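Local coordinates for protein putative N-acetylmuramoyl-L-alanine amidase,autolysin cwp6 (Peptoclostridium difficile, PDB 5J72) that probably cleaves the amide bond between N-acetylmuramic acid and L-alanine in peptidoglycan, and carries CWB2 modules that anchor it to the cell wall, at residues A[183-188]-A[201-206]; A[271-276]-A[287-292]; A[339-344]-A[355-360]; A[366-371]-A[425-430]. All coordinates share one frame; numbering follows the deposited sequence.

Contact 1 (A[183-188]-A[201-206]); sequences PILLAN and KRLNPS
Leu-203 reaches the strand through a single methyl, CD1, which sits at the corner between two apolar side chains. On one flank it lies 4.0 Å from Pro-183 CG, the two side chains sliding past each other in opposite directions; on the other, Leu-185 CD1 meets Leu-203 CD1 tip to tip at 4.1 Å. Both leucines hold CG beside the backbone N and anti to the carbonyl carbon (chi1 -66° for Leu-185, -67° for Leu-203), which helps turn their CD1 methyls toward each other. This inner part is buried, and Val-159 of the neighbouring strand 158-163 touches both leucines, while Trp-152 and Ser-156 pack on Pro-183. The outer side is different: Lys-201 is exposed, and so is Asn-204, whose positive phi takes the chain out of the helix toward Pro-205. Arg-202, partly exposed, forms a salt bridge with Glu-199 and hydrogen-bonds to the carbonyls of Trp-152 and Lys-153. Helix 194-203 thus lies on a face of the sheet of parallel strands, carrying the chain from edge strand 184-187 past 158-163 to 207-211, a beta-alpha-beta crossover of the CWB2 alpha/beta fold.

Contact 2 (A[271-276]-A[287-292]); sequences YDALNI and IILANK
Ile-287, Ala-273 and Ile-276 carry this contact, with 57, 42 and 29 Å² of their surfaces buried by it. Ile-287 stands at the start of the strand and points at the helix. Its CG1 branch lies beside the backbone N (chi1 -67°) and runs along the helix surface. Both carbons of that branch meet the helix: Ile-287 CG1 is 4.0 Å from Ile-276 CG2, and Ile-287 CD1, about as near to that methyl, is 3.8 Å from Ala-273 O. That carbonyl oxygen is already engaged by Ser-277 OG, and the methyl is simply an apolar neighbour. Ile-276 and Ile-287 pass each other in opposite directions. On Ile-276 the touching group is the CG2 methyl, held between the backbone N and the carbonyl carbon, whereas the longer CG1 branch is anti to N (chi1 -165°) and leads away from the strand.

Ala-273 fills the place one turn earlier. Its small side chain is consistent with the close backbones here, with 7.0 Å between Ala-273 CA and Ile-287 CA. Its CB touches Leu-289 CD2 at 4.2 Å and has Ile-287 CG2 a little farther off. The end of the Leu-289 side chain bends nearer the helix, and its backbone N is bonded to Ser-245 OG.

The short helix and strand segments run nearly antiparallel (171°), their axes 9.8 Å apart at closest. This is the inner interface of a beta-alpha-beta unit, strand 260-265, helix 270-283 and strand 287-290, in the parallel-sheet alpha/beta fold of a CWB2 module.

Contact 3 (A[339-344]-A[355-360]); sequences NRVSGA and KTFYPD
Val-341 pushes its CG2 methyl into the corner formed by Thr-356 and the ring of Phe-357. Val-341 CG2 is 3.8 Å from Phe-357 CE1 and 4.1 Å from Phe-357 CZ, approaching the ring obliquely. At nearly the same range, 3.9 Å, Val-341 CG2 meets Thr-356 CG2 tip to tip. One methyl therefore serves both partners. It is placed there by the valine torsion: CG1 is anti to the backbone N (chi1 173°), which leaves CG2 beside that nitrogen and opposite the carbonyl carbon, directed at the end of the helix.

The two helix residues also pack on each other. Thr-356 CG2 stands 3.8 Å above the plane of the Phe-357 ring, over its centre, a CH-pi arrangement, so the ring and the threonine methyl present adjoining apolar surfaces to the valine. The hydroxyl of Thr-356 also borders the valine methyl, but its polar partner is the carbonyl of Asn-352, one turn earlier, as is common for threonines in helices. Phe-357 is the last helical residue. Tyr-358 then leaves the helical path, and its OH reaches Ser-278 OG on helix 270-283.

Val-341 ends strand 334-341, one of the two edge strands of its parallel sheet within this chain, bonded through its backbone to Tyr-313 and Gly-315. Helix 346-357 packs back against the end of this strand, where Val-353 adds to the cover on Val-341, Ile-314 of strand 308-314 touches the Phe-357 ring, and helix 270-283 flanks the same ring through Lys-279.

Contact 4 (A[366-371]-A[425-430]); sequences MLVAKS and SVINSI
Ser-371 O, just past the strand whose Val-368 meets Ile-427 and Ile-430, takes a hydrogen bond from Arg-346 NH1 and a weak one from Tyr-271 OH. The hydroxyl of the same serine bonds to His-347 NE2, so the end of strand 362-370 is held by polar groups, while the contact with the helix is wholly apolar.

Val-368 is the centre of that contact, with 62 Å² of its surface buried between two isoleucines one helical turn apart. Ile-427 comes in across it obliquely and uses only its terminal methyl: CD1 lies 3.8 Å from Val-368 CB, 3.9 Å from Val-368 CG1 and 4.0 Å from Val-368 CG2, and so sits against the whole branch point of the valine. Its CG1 is anti to the backbone N (chi1 -172°), and a bend at the next bond (chi2 70°) brings CD1 round to the strand. Ile-430 meets the valine head-on instead, tip to tip, with CD1 4.0 Å from Val-368 CG1 and CG2 4.2 Å from Val-368 CG2. Each valine methyl thus touches both isoleucines.

Val-415 of strand 411-418 touches both Val-368 and Ile-427, and Met-422 closes on the valine from the loop before the helix. Helix 424-433 accordingly lies over the parallel strands 362-370 and 411-418, the helix-on-sheet layering of the alpha/beta fold in the third CWB2 module.

All four contacts lie in the CWB2 modules, contact 1 in the first, contact 2 in the second, contacts 3 and 4 in the third; none includes the zinc ligands His-460, Glu-477 and His-530. Contacts 2 and 3 touch directly, Ile-276 CD1 packing 3.5 Å from Phe-357 CE1, so neighbouring modules share apolar packing. Contacts 2 and 4 are joined by the weak bond between Tyr-271 OH and Ser-371 O (2.8 Å). Contacts 3 and 4 come no nearer than about 7 Å, nearest atoms. Contact 1 touches none of the others, its nearest atoms about 10 Å from contact 2 and about 11 Å from contact 4; its Pro-183 side chain is about 8 Å from a bound calcium ion.

Contact 1 (A[183-188]-A[201-206])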
loop_
_atom_site.group_PDB
_atom_site.type_symbol
_atom_site.label_atom_id
_atom_site.label_comp_id
_atom_site.label_asym_id
_atom_site.label_seq_id
_atom_site.Cartn_x
_atom_site.Cartn_y
_atom_site.Cartn_z
ATOM N N PRO A 183 0.568 -15.581 -12.725
ATOM C CA PRO A 183 -0.149 -15.368 -11.491
ATOM C C PRO A 183 0.397 -16.344 -10.397
ATOM O O PRO A 183 1.072 -17.354 -10.720
ATOM C CB PRO A 183 -1.587 -15.773 -11.833
ATOM C CG PRO A 183 -1.397 -16.908 -12.851
ATOM C CD PRO A 183 -0.178 -16.425 -13.696
ATOM N N ILE A 184 0.076 -16.052 -9.151
ATOM C CA ILE A 184 0.428 -16.934 -8.067
ATOM C C ILE A 184 -0.914 -17.575 -7.629
ATOM O O ILE A 184 -1.894 -16.868 -7.335
ATOM C CB ILE A 184 1.020 -16.144 -6.897
ATOM C CG1 ILE A 184 2.438 -15.665 -7.273
ATOM C CG2 ILE A 184 0.926 -17.033 -5.605
ATOM C CD1 ILE A 184 3.090 -14.618 -6.288
ATOM N N LEU A 185 -0.973 -18.903 -7.625
ATOM C CA LEU A 185 -2.169 -19.571 -7.101
ATOM C C LEU A 185 -1.716 -20.315 -5.800
ATOM O O LEU A 185 -0.525 -20.481 -5.573
ATOM C CB LEU A 185 -2.779 -20.645 -8.070
ATOM C CG LEU A 185 -3.341 -20.014 -9.354
ATOM C CD1 LEU A 185 -3.854 -21.139 -10.301
ATOM C CD2 LEU A 185 -4.452 -18.950 -9.054
ATOM N N LEU A 186 -2.668 -20.793 -5.034
ATOM C CA LEU A 186 -2.310 -21.370 -3.741
ATOM C C LEU A 186 -2.598 -22.855 -3.571
ATOM O O LEU A 186 -3.617 -23.362 -4.050
ATOM C CB LEU A 186 -3.137 -20.601 -2.664
ATOM C CG LEU A 186 -2.937 -19.080 -2.705
ATOM C CD1 LEU A 186 -3.850 -18.413 -1.706
ATOM C CD2 LEU A 186 -1.479 -18.728 -2.470
ATOM N N ALA A 187 -1.694 -23.520 -2.836
ATOM C CA ALA A 187 -1.789 -24.946 -2.537
ATOM C C ALA A 187 -1.782 -25.162 -0.996
ATOM O O ALA A 187 -1.513 -24.227 -0.233
ATOM C CB ALA A 187 -0.562 -25.634 -3.075
ATOM N N ASN A 188 -2.105 -26.402 -0.590
ATOM C CA ASN A 188 -1.977 -26.851 0.783
ATOM C C ASN A 188 -0.713 -27.680 0.736
ATOM O O ASN A 188 -0.178 -27.934 -0.355
ATOM C CB ASN A 188 -3.174 -27.667 1.202
ATOM C CG ASN A 188 -4.344 -26.758 1.445
ATOM O OD1 ASN A 188 -4.195 -25.752 2.151
ATOM N ND2 ASN A 188 -5.527 -27.010 0.935
ATOM N N LYS A 201 -6.376 -25.697 -14.691
ATOM C CA LYS A 201 -6.860 -26.227 -15.983
ATOM C C LYS A 201 -7.247 -25.109 -16.971
ATOM O O LYS A 201 -6.925 -25.166 -18.179
ATOM C CB LYS A 201 -8.140 -27.094 -15.755
ATOM C CG LYS A 201 -7.769 -28.437 -15.097
ATOM C CD LYS A 201 -9.100 -29.308 -14.903
ATOM C CE LYS A 201 -8.820 -30.733 -14.415
ATOM N NZ LYS A 201 -8.164 -31.625 -15.463
ATOM N N ARG A 202 -7.921 -24.101 -16.463
ATOM C CA ARG A 202 -8.358 -22.989 -17.330
ATOM C C ARG A 202 -7.157 -22.237 -17.927
ATOM O O ARG A 202 -7.206 -21.884 -19.104
ATOM C CB ARG A 202 -9.203 -21.972 -16.490
ATOM C CG ARG A 202 -10.039 -21.039 -17.396
ATOM C CD ARG A 202 -10.607 -19.834 -16.584
ATOM N NE ARG A 202 -9.542 -18.986 -16.045
ATOM C CZ ARG A 202 -8.867 -18.113 -16.787
ATOM N NH1 ARG A 202 -7.875 -17.414 -16.253
ATOM N NH2 ARG A 202 -9.181 -17.936 -18.080
ATOM N N LEU A 203 -6.111 -21.995 -17.124
ATOM C CA LEU A 203 -4.914 -21.239 -17.618
ATOM C C LEU A 203 -4.113 -22.045 -18.631
ATOM O O LEU A 203 -3.325 -21.436 -19.359
ATOM C CB LEU A 203 -3.931 -20.913 -16.443
ATOM C CG LEU A 203 -4.550 -19.902 -15.447
ATOM C CD1 LEU A 203 -3.760 -19.864 -14.147
ATOM C CD2 LEU A 203 -4.514 -18.510 -16.056
ATOM N N ASN A 204 -4.257 -23.375 -18.613
ATOM C CA ASN A 204 -3.532 -24.325 -19.499
ATOM C C ASN A 204 -1.994 -24.039 -19.517
ATOM O O ASN A 204 -1.395 -23.797 -20.564
ATOM C CB ASN A 204 -4.048 -24.243 -20.903
ATOM C CG ASN A 204 -3.545 -25.536 -21.671
ATOM O OD1 ASN A 204 -3.549 -26.639 -21.073
ATOM N ND2 ASN A 204 -3.086 -25.426 -22.828
ATOM N N PRO A 205 -1.368 -24.000 -18.358
ATOM C CA PRO A 205 0.080 -23.719 -18.358
ATOM C C PRO A 205 0.882 -24.918 -18.837
ATOM O O PRO A 205 0.379 -26.050 -18.840
ATOM C CB PRO A 205 0.371 -23.464 -16.865
ATOM C CG PRO A 205 -0.635 -24.365 -16.166
ATOM C CD PRO A 205 -1.896 -24.248 -17.016
ATOM N N SER A 206 2.117 -24.671 -19.174
ATOM C CA SER A 206 3.117 -25.710 -19.538
ATOM C C SER A 206 3.988 -25.970 -18.304
ATOM O O SER A 206 4.591 -27.036 -18.181
ATOM C CB SER A 206 4.095 -25.144 -20.581
ATOM O OG SER A 206 3.448 -25.061 -21.823
#

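Contact 2 (A[271-276]-A[287-292])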
loop_
_atom_site.group_PDB
_atom_site.type_symbol
_atom_site.label_atom_id
_atom_site.label_comp_id
_atom_site.label_asym_id
_atom_site.label_seq_id
_atom_site.Cartn_x
_atom_site.Cartn_y
_atom_site.Cartn_z
ATOM N N TYR A 271 6.061 -7.859 6.929
ATOM C CA TYR A 271 5.253 -6.792 6.339
ATOM C C TYR A 271 6.142 -5.804 5.614
ATOM O O TYR A 271 5.667 -5.136 4.715
ATOM C CB TYR A 271 4.403 -6.078 7.393
ATOM C CG TYR A 271 3.115 -6.841 7.580
ATOM C CD1 TYR A 271 3.006 -7.836 8.552
ATOM C CD2 TYR A 271 2.012 -6.588 6.778
ATOM C CE1 TYR A 271 1.830 -8.544 8.724
ATOM C CE2 TYR A 271 0.826 -7.310 6.936
ATOM C CZ TYR A 271 0.741 -8.280 7.914
ATOM O OH TYR A 271 -0.418 -8.995 8.102
ATOM N N ASP A 272 7.418 -5.701 5.951
ATOM C CA ASP A 272 8.304 -4.834 5.167
ATOM C C ASP A 272 8.432 -5.445 3.747
ATOM O O ASP A 272 8.362 -4.744 2.717
ATOM C CB ASP A 272 9.693 -4.795 5.841
ATOM C CG ASP A 272 9.634 -4.035 7.148
ATOM O OD1 ASP A 272 8.951 -2.973 7.198
ATOM O OD2 ASP A 272 10.242 -4.502 8.144
ATOM N N ALA A 273 8.653 -6.786 3.695
ATOM C CA ALA A 273 8.796 -7.490 2.405
ATOM C C ALA A 273 7.446 -7.323 1.601
ATOM O O ALA A 273 7.437 -6.977 0.417
ATOM C CB ALA A 273 9.113 -8.969 2.660
ATOM N N LEU A 274 6.339 -7.568 2.246
ATOM C CA LEU A 274 5.043 -7.421 1.589
ATOM C C LEU A 274 4.834 -6.006 1.088
ATOM O O LEU A 274 4.411 -5.806 -0.055
ATOM C CB LEU A 274 3.943 -7.685 2.713
ATOM C CG LEU A 274 2.472 -7.676 2.259
ATOM C CD1 LEU A 274 1.606 -8.342 3.320
ATOM C CD2 LEU A 274 1.923 -6.306 2.061
ATOM N N ASN A 275 5.153 -4.998 1.932
ATOM C CA ASN A 275 4.951 -3.613 1.501
ATOM C C ASN A 275 5.774 -3.211 0.258
ATOM O O ASN A 275 5.319 -2.361 -0.460
ATOM C CB ASN A 275 5.336 -2.627 2.688
ATOM C CG ASN A 275 4.124 -2.476 3.624
ATOM O OD1 ASN A 275 2.981 -2.498 3.133
ATOM N ND2 ASN A 275 4.282 -2.394 4.969
ATOM N N ILE A 276 7.003 -3.804 0.017
ATOM C CA ILE A 276 7.784 -3.385 -1.159
ATOM C C ILE A 276 7.555 -4.347 -2.378
ATOM O O ILE A 276 8.106 -4.137 -3.451
ATOM C CB ILE A 276 9.284 -3.351 -0.735
ATOM C CG1 ILE A 276 10.109 -2.573 -1.779
ATOM C CG2 ILE A 276 9.826 -4.819 -0.576
ATOM C CD1 ILE A 276 9.652 -1.061 -1.978
ATOM N N ILE A 287 13.641 -9.103 -3.960
ATOM C CA ILE A 287 13.563 -8.773 -2.531
ATOM C C ILE A 287 14.558 -9.761 -1.882
ATOM O O ILE A 287 14.452 -10.985 -2.065
ATOM C CB ILE A 287 12.155 -9.012 -1.946
ATOM C CG1 ILE A 287 11.131 -8.006 -2.572
ATOM C CG2 ILE A 287 12.217 -8.849 -0.395
ATOM C CD1 ILE A 287 9.655 -8.485 -2.231
ATOM N N ILE A 288 15.554 -9.214 -1.176
ATOM C CA ILE A 288 16.582 -10.043 -0.562
ATOM C C ILE A 288 16.285 -10.031 0.901
ATOM O O ILE A 288 16.179 -8.961 1.517
ATOM C CB ILE A 288 17.960 -9.432 -0.870
ATOM C CG1 ILE A 288 18.322 -9.586 -2.385
ATOM C CG2 ILE A 288 19.031 -10.115 0.043
ATOM C CD1 ILE A 288 18.575 -11.065 -2.844
ATOM N N LEU A 289 16.106 -11.201 1.484
ATOM C CA LEU A 289 15.825 -11.252 2.897
ATOM C C LEU A 289 17.141 -11.366 3.735
ATOM O O LEU A 289 18.032 -12.148 3.413
ATOM C CB LEU A 289 14.879 -12.416 3.203
ATOM C CG LEU A 289 13.528 -12.272 2.492
ATOM C CD1 LEU A 289 12.603 -13.479 2.915
ATOM C CD2 LEU A 289 12.847 -10.917 2.923
ATOM N N ALA A 290 17.211 -10.619 4.806
ATOM C CA ALA A 290 18.433 -10.545 5.611
ATOM C C ALA A 290 18.177 -10.694 7.101
ATOM O O ALA A 290 17.043 -10.812 7.587
ATOM C CB ALA A 290 19.068 -9.178 5.377
ATOM N N ASN A 291 19.322 -10.730 7.854
ATOM C CA ASN A 291 19.295 -10.704 9.305
ATOM C C ASN A 291 19.415 -9.223 9.682
ATOM O O ASN A 291 19.686 -8.385 8.821
ATOM C CB ASN A 291 20.511 -11.514 9.888
ATOM C CG ASN A 291 20.342 -12.972 9.584
ATOM O OD1 ASN A 291 19.417 -13.566 10.094
ATOM N ND2 ASN A 291 21.095 -13.580 8.686
ATOM N N LYS A 292 19.266 -8.888 10.944
ATOM C CA LYS A 292 19.365 -7.499 11.358
ATOM C C LYS A 292 20.679 -6.827 10.984
ATOM O O LYS A 292 20.655 -5.684 10.526
ATOM C CB LYS A 292 19.176 -7.413 12.860
ATOM C CG LYS A 292 19.280 -5.983 13.355
ATOM C CD LYS A 292 18.661 -5.866 14.741
ATOM C CE LYS A 292 19.260 -4.747 15.522
ATOM N NZ LYS A 292 19.094 -4.974 16.985
#

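Contact 3 (A[339-344]-A[355-360])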
loop_
_atom_site.group_PDB
_atom_site.type_symbol
_atom_site.label_atom_id
_atom_site.label_comp_id
_atom_site.label_asym_id
_atom_site.label_seq_id
_atom_site.Cartn_x
_atom_site.Cartn_y
_atom_site.Cartn_z
ATOM N N ASN A 339 18.620 5.349 1.437
ATOM C CA ASN A 339 17.708 4.423 0.753
ATOM C C ASN A 339 16.899 3.617 1.737
ATOM O O ASN A 339 16.270 2.622 1.348
ATOM C CB ASN A 339 18.526 3.491 -0.152
ATOM C CG ASN A 339 19.096 4.242 -1.324
ATOM O OD1 ASN A 339 18.786 5.430 -1.506
ATOM N ND2 ASN A 339 19.871 3.635 -2.219
ATOM N N ARG A 340 16.896 4.010 3.022
ATOM C CA ARG A 340 16.046 3.314 3.979
ATOM C C ARG A 340 14.620 3.864 3.955
ATOM O O ARG A 340 14.414 5.070 3.908
ATOM C CB ARG A 340 16.551 3.473 5.445
ATOM C CG ARG A 340 15.645 2.748 6.440
ATOM C CD ARG A 340 15.906 3.203 7.910
ATOM N NE ARG A 340 17.276 2.862 8.360
ATOM C CZ ARG A 340 17.659 1.681 8.835
ATOM N NH1 ARG A 340 16.804 0.671 8.897
ATOM N NH2 ARG A 340 18.906 1.506 9.286
ATOM N N VAL A 341 13.618 2.993 3.994
ATOM C CA VAL A 341 12.249 3.465 4.049
ATOM C C VAL A 341 11.632 2.721 5.214
ATOM O O VAL A 341 11.727 1.485 5.275
ATOM C CB VAL A 341 11.436 3.147 2.744
ATOM C CG1 VAL A 341 9.955 3.525 2.947
ATOM C CG2 VAL A 341 12.028 3.932 1.556
ATOM N N SER A 342 11.022 3.410 6.157
ATOM C CA SER A 342 10.482 2.636 7.295
ATOM C C SER A 342 9.195 3.212 7.796
ATOM O O SER A 342 8.551 3.942 7.067
ATOM C CB SER A 342 11.507 2.591 8.439
ATOM O OG SER A 342 11.756 3.922 8.865
ATOM N N GLY A 343 8.766 2.837 8.992
ATOM C CA GLY A 343 7.503 3.337 9.517
ATOM C C GLY A 343 7.304 2.766 10.904
ATOM O O GLY A 343 7.874 1.764 11.243
ATOM N N ALA A 344 6.456 3.430 11.716
ATOM C CA ALA A 344 6.159 2.990 13.084
ATOM C C ALA A 344 5.477 1.634 13.073
ATOM O O ALA A 344 5.592 0.868 14.015
ATOM C CB ALA A 344 5.232 4.019 13.738
ATOM N N LYS A 355 4.554 6.625 -0.865
ATOM C CA LYS A 355 5.061 7.975 -1.101
ATOM C C LYS A 355 6.407 7.993 -1.788
ATOM O O LYS A 355 6.638 8.816 -2.685
ATOM C CB LYS A 355 5.123 8.704 0.289
ATOM C CG LYS A 355 5.893 10.011 0.264
ATOM C CD LYS A 355 6.294 10.393 1.751
ATOM C CE LYS A 355 7.414 9.489 2.232
ATOM N NZ LYS A 355 7.823 9.776 3.640
ATOM N N THR A 356 7.297 7.086 -1.421
ATOM C CA THR A 356 8.635 7.104 -1.997
ATOM C C THR A 356 8.768 6.473 -3.363
ATOM O O THR A 356 9.444 7.038 -4.237
ATOM C CB THR A 356 9.518 6.287 -1.049
ATOM O OG1 THR A 356 9.494 6.932 0.235
ATOM C CG2 THR A 356 10.989 6.139 -1.539
ATOM N N PHE A 357 8.153 5.320 -3.555
ATOM C CA PHE A 357 8.317 4.547 -4.822
ATOM C C PHE A 357 7.234 4.751 -5.837
ATOM O O PHE A 357 7.394 4.261 -6.969
ATOM C CB PHE A 357 8.437 3.028 -4.460
ATOM C CG PHE A 357 9.715 2.779 -3.662
ATOM C CD1 PHE A 357 9.664 2.452 -2.335
ATOM C CD2 PHE A 357 10.966 2.896 -4.256
ATOM C CE1 PHE A 357 10.823 2.231 -1.595
ATOM C CE2 PHE A 357 12.137 2.679 -3.514
ATOM C CZ PHE A 357 12.050 2.346 -2.198
ATOM N N TYR A 358 6.128 5.445 -5.500
ATOM C CA TYR A 358 5.056 5.748 -6.453
ATOM C C TYR A 358 4.811 7.314 -6.289
ATOM O O TYR A 358 3.733 7.735 -5.864
ATOM C CB TYR A 358 3.741 4.986 -6.097
ATOM C CG TYR A 358 3.928 3.494 -6.293
ATOM C CD1 TYR A 358 3.616 2.886 -7.511
ATOM C CD2 TYR A 358 4.491 2.701 -5.287
ATOM C CE1 TYR A 358 3.854 1.526 -7.716
ATOM C CE2 TYR A 358 4.733 1.340 -5.486
ATOM C CZ TYR A 358 4.401 0.759 -6.697
ATOM O OH TYR A 358 4.559 -0.597 -6.838
ATOM N N PRO A 359 5.799 8.124 -6.628
ATOM C CA PRO A 359 5.754 9.578 -6.524
ATOM C C PRO A 359 4.727 10.267 -7.405
ATOM O O PRO A 359 4.321 11.373 -7.081
ATOM C CB PRO A 359 7.185 9.986 -6.879
ATOM C CG PRO A 359 7.614 8.976 -7.821
ATOM C CD PRO A 359 7.069 7.696 -7.241
ATOM N N ASP A 360 4.321 9.663 -8.515
ATOM C CA ASP A 360 3.360 10.332 -9.369
ATOM C C ASP A 360 2.085 10.704 -8.627
ATOM O O ASP A 360 1.593 9.942 -7.795
ATOM C CB ASP A 360 2.981 9.424 -10.543
ATOM C CG ASP A 360 4.086 9.167 -11.567
ATOM O OD1 ASP A 360 5.150 9.778 -11.455
ATOM O OD2 ASP A 360 3.871 8.341 -12.473
#

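Contact 4 (A[366-371]-A[425-430])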
loop_
_atom_site.group_PDB
_atom_site.type_symbol
_atom_site.label_atom_id
_atom_site.label_comp_id
_atom_site.label_asym_id
_atom_site.label_seq_id
_atom_site.Cartn_x
_atom_site.Cartn_y
_atom_site.Cartn_z
ATOM N N MET A 366 -4.961 1.481 -7.825
ATOM C CA MET A 366 -4.538 1.246 -6.442
ATOM C C MET A 366 -5.147 -0.004 -6.087
ATOM O O MET A 366 -6.343 -0.146 -6.257
ATOM C CB MET A 366 -5.015 2.358 -5.457
ATOM C CG MET A 366 -4.622 2.063 -3.986
ATOM S SD MET A 366 -2.923 2.563 -3.727
ATOM C CE MET A 366 -3.150 4.341 -3.441
ATOM N N LEU A 367 -4.358 -0.985 -5.621
ATOM C CA LEU A 367 -4.952 -2.259 -5.221
ATOM C C LEU A 367 -5.058 -2.246 -3.711
ATOM O O LEU A 367 -4.044 -2.034 -3.046
ATOM C CB LEU A 367 -4.062 -3.478 -5.689
ATOM C CG LEU A 367 -4.134 -3.802 -7.231
ATOM C CD1 LEU A 367 -3.206 -2.796 -7.971
ATOM C CD2 LEU A 367 -3.677 -5.240 -7.547
ATOM N N VAL A 368 -6.239 -2.576 -3.152
ATOM C CA VAL A 368 -6.406 -2.442 -1.695
ATOM C C VAL A 368 -6.652 -3.765 -1.037
ATOM O O VAL A 368 -7.634 -4.420 -1.346
ATOM C CB VAL A 368 -7.628 -1.504 -1.413
ATOM C CG1 VAL A 368 -7.848 -1.395 0.129
ATOM C CG2 VAL A 368 -7.365 -0.134 -2.020
ATOM N N ALA A 369 -5.740 -4.180 -0.124
ATOM C CA ALA A 369 -5.846 -5.438 0.564
ATOM C C ALA A 369 -5.936 -5.201 2.098
ATOM O O ALA A 369 -5.500 -4.169 2.615
ATOM C CB ALA A 369 -4.579 -6.278 0.303
ATOM N N LYS A 370 -6.520 -6.169 2.790
ATOM C CA LYS A 370 -6.636 -6.133 4.232
ATOM C C LYS A 370 -5.266 -6.263 4.818
ATOM O O LYS A 370 -4.512 -7.110 4.351
ATOM C CB LYS A 370 -7.497 -7.320 4.671
ATOM C CG LYS A 370 -8.967 -7.146 4.261
ATOM C CD LYS A 370 -9.846 -8.394 4.643
ATOM C CE LYS A 370 -9.483 -9.618 3.835
ATOM N NZ LYS A 370 -10.074 -10.867 4.397
ATOM N N SER A 371 -4.914 -5.529 5.883
ATOM C CA SER A 371 -3.547 -5.644 6.412
ATOM C C SER A 371 -3.417 -6.712 7.467
ATOM O O SER A 371 -2.316 -6.887 7.989
ATOM C CB SER A 371 -3.123 -4.325 7.041
ATOM O OG SER A 371 -4.101 -3.950 7.999
ATOM N N SER A 425 -17.707 0.827 3.667
ATOM C CA SER A 425 -17.385 2.132 4.200
ATOM C C SER A 425 -15.888 2.515 3.922
ATOM O O SER A 425 -15.563 3.616 3.481
ATOM C CB SER A 425 -17.634 2.054 5.713
ATOM O OG SER A 425 -17.189 3.216 6.360
ATOM N N VAL A 426 -15.005 1.585 4.211
ATOM C CA VAL A 426 -13.554 1.770 4.049
ATOM C C VAL A 426 -13.110 1.839 2.578
ATOM O O VAL A 426 -12.419 2.784 2.196
ATOM C CB VAL A 426 -12.933 0.557 4.786
ATOM C CG1 VAL A 426 -11.400 0.576 4.655
ATOM C CG2 VAL A 426 -13.376 0.585 6.268
ATOM N N ILE A 427 -13.531 0.848 1.773
ATOM C CA ILE A 427 -13.112 0.865 0.357
ATOM C C ILE A 427 -13.719 2.128 -0.348
ATOM O O ILE A 427 -13.037 2.814 -1.135
ATOM C CB ILE A 427 -13.508 -0.502 -0.315
ATOM C CG1 ILE A 427 -12.885 -0.568 -1.749
ATOM C CG2 ILE A 427 -15.030 -0.689 -0.371
ATOM C CD1 ILE A 427 -11.296 -0.712 -1.649
ATOM N N ASN A 428 -14.967 2.484 -0.008
ATOM C CA ASN A 428 -15.570 3.659 -0.642
ATOM C C ASN A 428 -14.886 4.919 -0.237
ATOM O O ASN A 428 -14.769 5.840 -1.032
ATOM C CB ASN A 428 -17.095 3.768 -0.305
ATOM C CG ASN A 428 -17.623 5.091 -0.846
ATOM O OD1 ASN A 428 -17.796 6.059 -0.080
ATOM N ND2 ASN A 428 -17.789 5.259 -2.171
ATOM N N SER A 429 -14.377 4.984 1.030
ATOM C CA SER A 429 -13.643 6.177 1.466
ATOM C C SER A 429 -12.388 6.322 0.635
ATOM O O SER A 429 -12.023 7.402 0.177
ATOM C CB SER A 429 -13.235 6.046 2.952
ATOM O OG SER A 429 -12.379 7.107 3.306
ATOM N N ILE A 430 -11.665 5.186 0.466
ATOM C CA ILE A 430 -10.437 5.242 -0.325
ATOM C C ILE A 430 -10.722 5.623 -1.809
ATOM O O ILE A 430 -10.004 6.442 -2.402
ATOM C CB ILE A 430 -9.765 3.845 -0.247
ATOM C CG1 ILE A 430 -9.129 3.692 1.174
ATOM C CG2 ILE A 430 -8.621 3.766 -1.325
ATOM C CD1 ILE A 430 -8.821 2.214 1.510
#